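Local coordinates for protein pyridoxal 5'-phosphate synthase subunit PdxT (Thermus thermophilus, PDB 2YWD) that probably hydrolyses glutamine to glutamate and ammonia, which passes to the partner subunit PdxS for the synthesis of pyridoxal 5'-phosphate, at residues G83-A88 / V107-F112. Residues are numbered along the deposited sequence; the frame is centred on the assembly and turned at random.
Sequences GAIWLA and VERNAF
Val107, near the end of strand 103-108, turns one methyl to Ile85 on helix 82-87 and the other to Ala88, just past the helix's end. CG2 meets the methyl of Ala88, with 3.6 Å between Val107 CG2 and Ala88 CB. CG1, anti to the backbone N (chi1 175°), lies against the side of Ile85, and Val107 CG1 stands 4.1 Å from Ile85 CG1. The two side chains cross at about a right angle, meeting through their CG1 atoms. Beyond that crossing the Ile85 chain runs on nearly extended (chi2 165°), carrying CD1 to the aliphatic part of Arg109, where Ile85 CD1 touches Arg109 CG at 3.6 Å. Here too the side chains cross almost perpendicularly, and the methyl end of Ile85 meets the second methylene of Arg109, CG. Past CG the arginine finds partners elsewhere: NH1 is hydrogen-bonded to Gln97 OE1, and the side chain makes a cation-pi contact with Tyr94. Arg109 also touches Ser50 and Thr51 at the start of helix 50-59, and Ile85 packs on Ser50; Arg109 and Ser50 are both predicted to bind glutamine. The helix follows the predicted nucleophile Cys81, in a Gly-x-Cys-x-Gly sequence consistent with the nucleophile elbow of class I glutamine amidotransferases. Across this contact the chemistry is wholly apolar: methyls and methylenes join the helix that follows the predicted nucleophile to the strand leading into Arg109, which contributes its hydrocarbon stem here while its charged end is held by other groups.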
loop_
_atom_site.group_PDB
_atom_site.type_symbol
_atom_site.label_atom_id
_atom_site.label_comp_id
_atom_site.label_asym_id
_atom_site.label_seq_id
_atom_site.Cartn_x
_atom_site.Cartn_y
_atom_site.Cartn_z
ATOM N N GLY A 83 4.103 -1.962 1.862
ATOM C CA GLY A 83 2.735 -2.416 1.676
ATOM C C GLY A 83 2.442 -2.829 0.243
ATOM O O GLY A 83 1.666 -3.760 0.013
ATOM N N ALA A 84 3.044 -2.133 -0.723
ATOM C CA ALA A 84 2.847 -2.460 -2.137
ATOM C C ALA A 84 3.521 -3.798 -2.434
ATOM O O ALA A 84 3.000 -4.623 -3.191
ATOM C CB ALA A 84 3.439 -1.364 -3.026
ATOM N N ILE A 85 4.690 -4.002 -1.839
ATOM C CA ILE A 85 5.427 -5.246 -2.018
ATOM C C ILE A 85 4.616 -6.408 -1.436
ATOM O O ILE A 85 4.491 -7.467 -2.054
ATOM C CB ILE A 85 6.799 -5.162 -1.314
ATOM C CG1 ILE A 85 7.676 -4.120 -2.018
ATOM C CG2 ILE A 85 7.480 -6.524 -1.326
ATOM C CD1 ILE A 85 8.896 -3.698 -1.207
ATOM N N TRP A 86 4.060 -6.194 -0.245
ATOM C CA TRP A 86 3.254 -7.207 0.441
ATOM C C TRP A 86 2.049 -7.634 -0.395
ATOM O O TRP A 86 1.649 -8.800 -0.377
ATOM C CB TRP A 86 2.765 -6.655 1.785
ATOM C CG TRP A 86 2.090 -7.664 2.654
ATOM C CD1 TRP A 86 2.671 -8.742 3.264
ATOM C CD2 TRP A 86 0.707 -7.682 3.037
ATOM N NE1 TRP A 86 1.737 -9.426 4.007
ATOM C CE2 TRP A 86 0.523 -8.797 3.885
ATOM C CE3 TRP A 86 -0.394 -6.862 2.747
ATOM C CZ2 TRP A 86 -0.720 -9.115 4.449
ATOM C CZ3 TRP A 86 -1.633 -7.180 3.308
ATOM C CH2 TRP A 86 -1.783 -8.299 4.149
ATOM N N LEU A 87 1.471 -6.687 -1.127
ATOM C CA LEU A 87 0.301 -6.966 -1.959
ATOM C C LEU A 87 0.611 -7.730 -3.249
ATOM O O LEU A 87 -0.231 -8.471 -3.754
ATOM C CB LEU A 87 -0.407 -5.653 -2.323
ATOM C CG LEU A 87 -1.058 -4.838 -1.201
ATOM C CD1 LEU A 87 -1.432 -3.448 -1.715
ATOM C CD2 LEU A 87 -2.289 -5.570 -0.693
ATOM N N ALA A 88 1.821 -7.553 -3.770
ATOM C CA ALA A 88 2.233 -8.179 -5.027
ATOM C C ALA A 88 2.206 -9.703 -5.071
ATOM O O ALA A 88 2.687 -10.381 -4.163
ATOM C CB ALA A 88 3.623 -7.687 -5.411
ATOM N N VAL A 107 6.740 -7.118 -8.644
ATOM C CA VAL A 107 7.436 -5.992 -8.039
ATOM C C VAL A 107 8.857 -6.350 -7.642
ATOM O O VAL A 107 9.102 -7.404 -7.056
ATOM C CB VAL A 107 6.703 -5.493 -6.775
ATOM C CG1 VAL A 107 7.516 -4.391 -6.103
ATOM C CG2 VAL A 107 5.318 -4.979 -7.143
ATOM N N GLU A 108 9.796 -5.465 -7.960
ATOM C CA GLU A 108 11.185 -5.695 -7.588
ATOM C C GLU A 108 11.539 -4.681 -6.504
ATOM O O GLU A 108 11.359 -3.473 -6.679
ATOM C CB GLU A 108 12.117 -5.525 -8.789
ATOM C CG GLU A 108 13.514 -6.076 -8.525
ATOM C CD GLU A 108 14.480 -5.830 -9.664
ATOM O OE1 GLU A 108 14.022 -5.514 -10.785
ATOM O OE2 GLU A 108 15.703 -5.963 -9.433
ATOM N N ARG A 109 12.027 -5.182 -5.377
ATOM C CA ARG A 109 12.393 -4.333 -4.251
ATOM C C ARG A 109 13.563 -3.400 -4.566
ATOM O O ARG A 109 14.483 -3.777 -5.294
ATOM C CB ARG A 109 12.740 -5.218 -3.045
ATOM C CG ARG A 109 11.529 -5.895 -2.402
ATOM C CD ARG A 109 11.948 -7.083 -1.539
ATOM N NE ARG A 109 13.145 -6.779 -0.761
ATOM C CZ ARG A 109 13.829 -7.672 -0.054
ATOM N NH1 ARG A 109 13.436 -8.938 -0.008
ATOM N NH2 ARG A 109 14.932 -7.300 0.583
ATOM N N ASN A 110 13.495 -2.178 -4.030
ATOM C CA ASN A 110 14.542 -1.154 -4.171
ATOM C C ASN A 110 15.318 -1.299 -5.485
ATOM O O ASN A 110 16.528 -1.547 -5.490
ATOM C CB ASN A 110 15.484 -1.267 -2.962
ATOM C CG ASN A 110 16.525 -0.170 -2.914
ATOM O OD1 ASN A 110 16.342 0.903 -3.480
ATOM N ND2 ASN A 110 17.623 -0.431 -2.210
ATOM N N ALA A 111 14.615 -1.103 -6.597
ATOM C CA ALA A 111 15.207 -1.291 -7.914
ATOM C C ALA A 111 15.323 -0.087 -8.842
ATOM O O ALA A 111 15.521 -0.271 -10.045
ATOM C CB ALA A 111 14.443 -2.410 -8.634
ATOM N N PHE A 112 15.231 1.130 -8.312
ATOM C CA PHE A 112 15.322 2.315 -9.171
ATOM C C PHE A 112 16.699 2.603 -9.762
ATOM O O PHE A 112 16.815 3.346 -10.739
ATOM C CB PHE A 112 14.824 3.556 -8.438
ATOM C CG PHE A 112 13.410 3.898 -8.750
ATOM C CD1 PHE A 112 12.371 3.428 -7.954
ATOM C CD2 PHE A 112 13.107 4.668 -9.869
ATOM C CE1 PHE A 112 11.044 3.723 -8.265
ATOM C CE2 PHE A 112 11.785 4.968 -10.190
ATOM C CZ PHE A 112 10.752 4.495 -9.387
#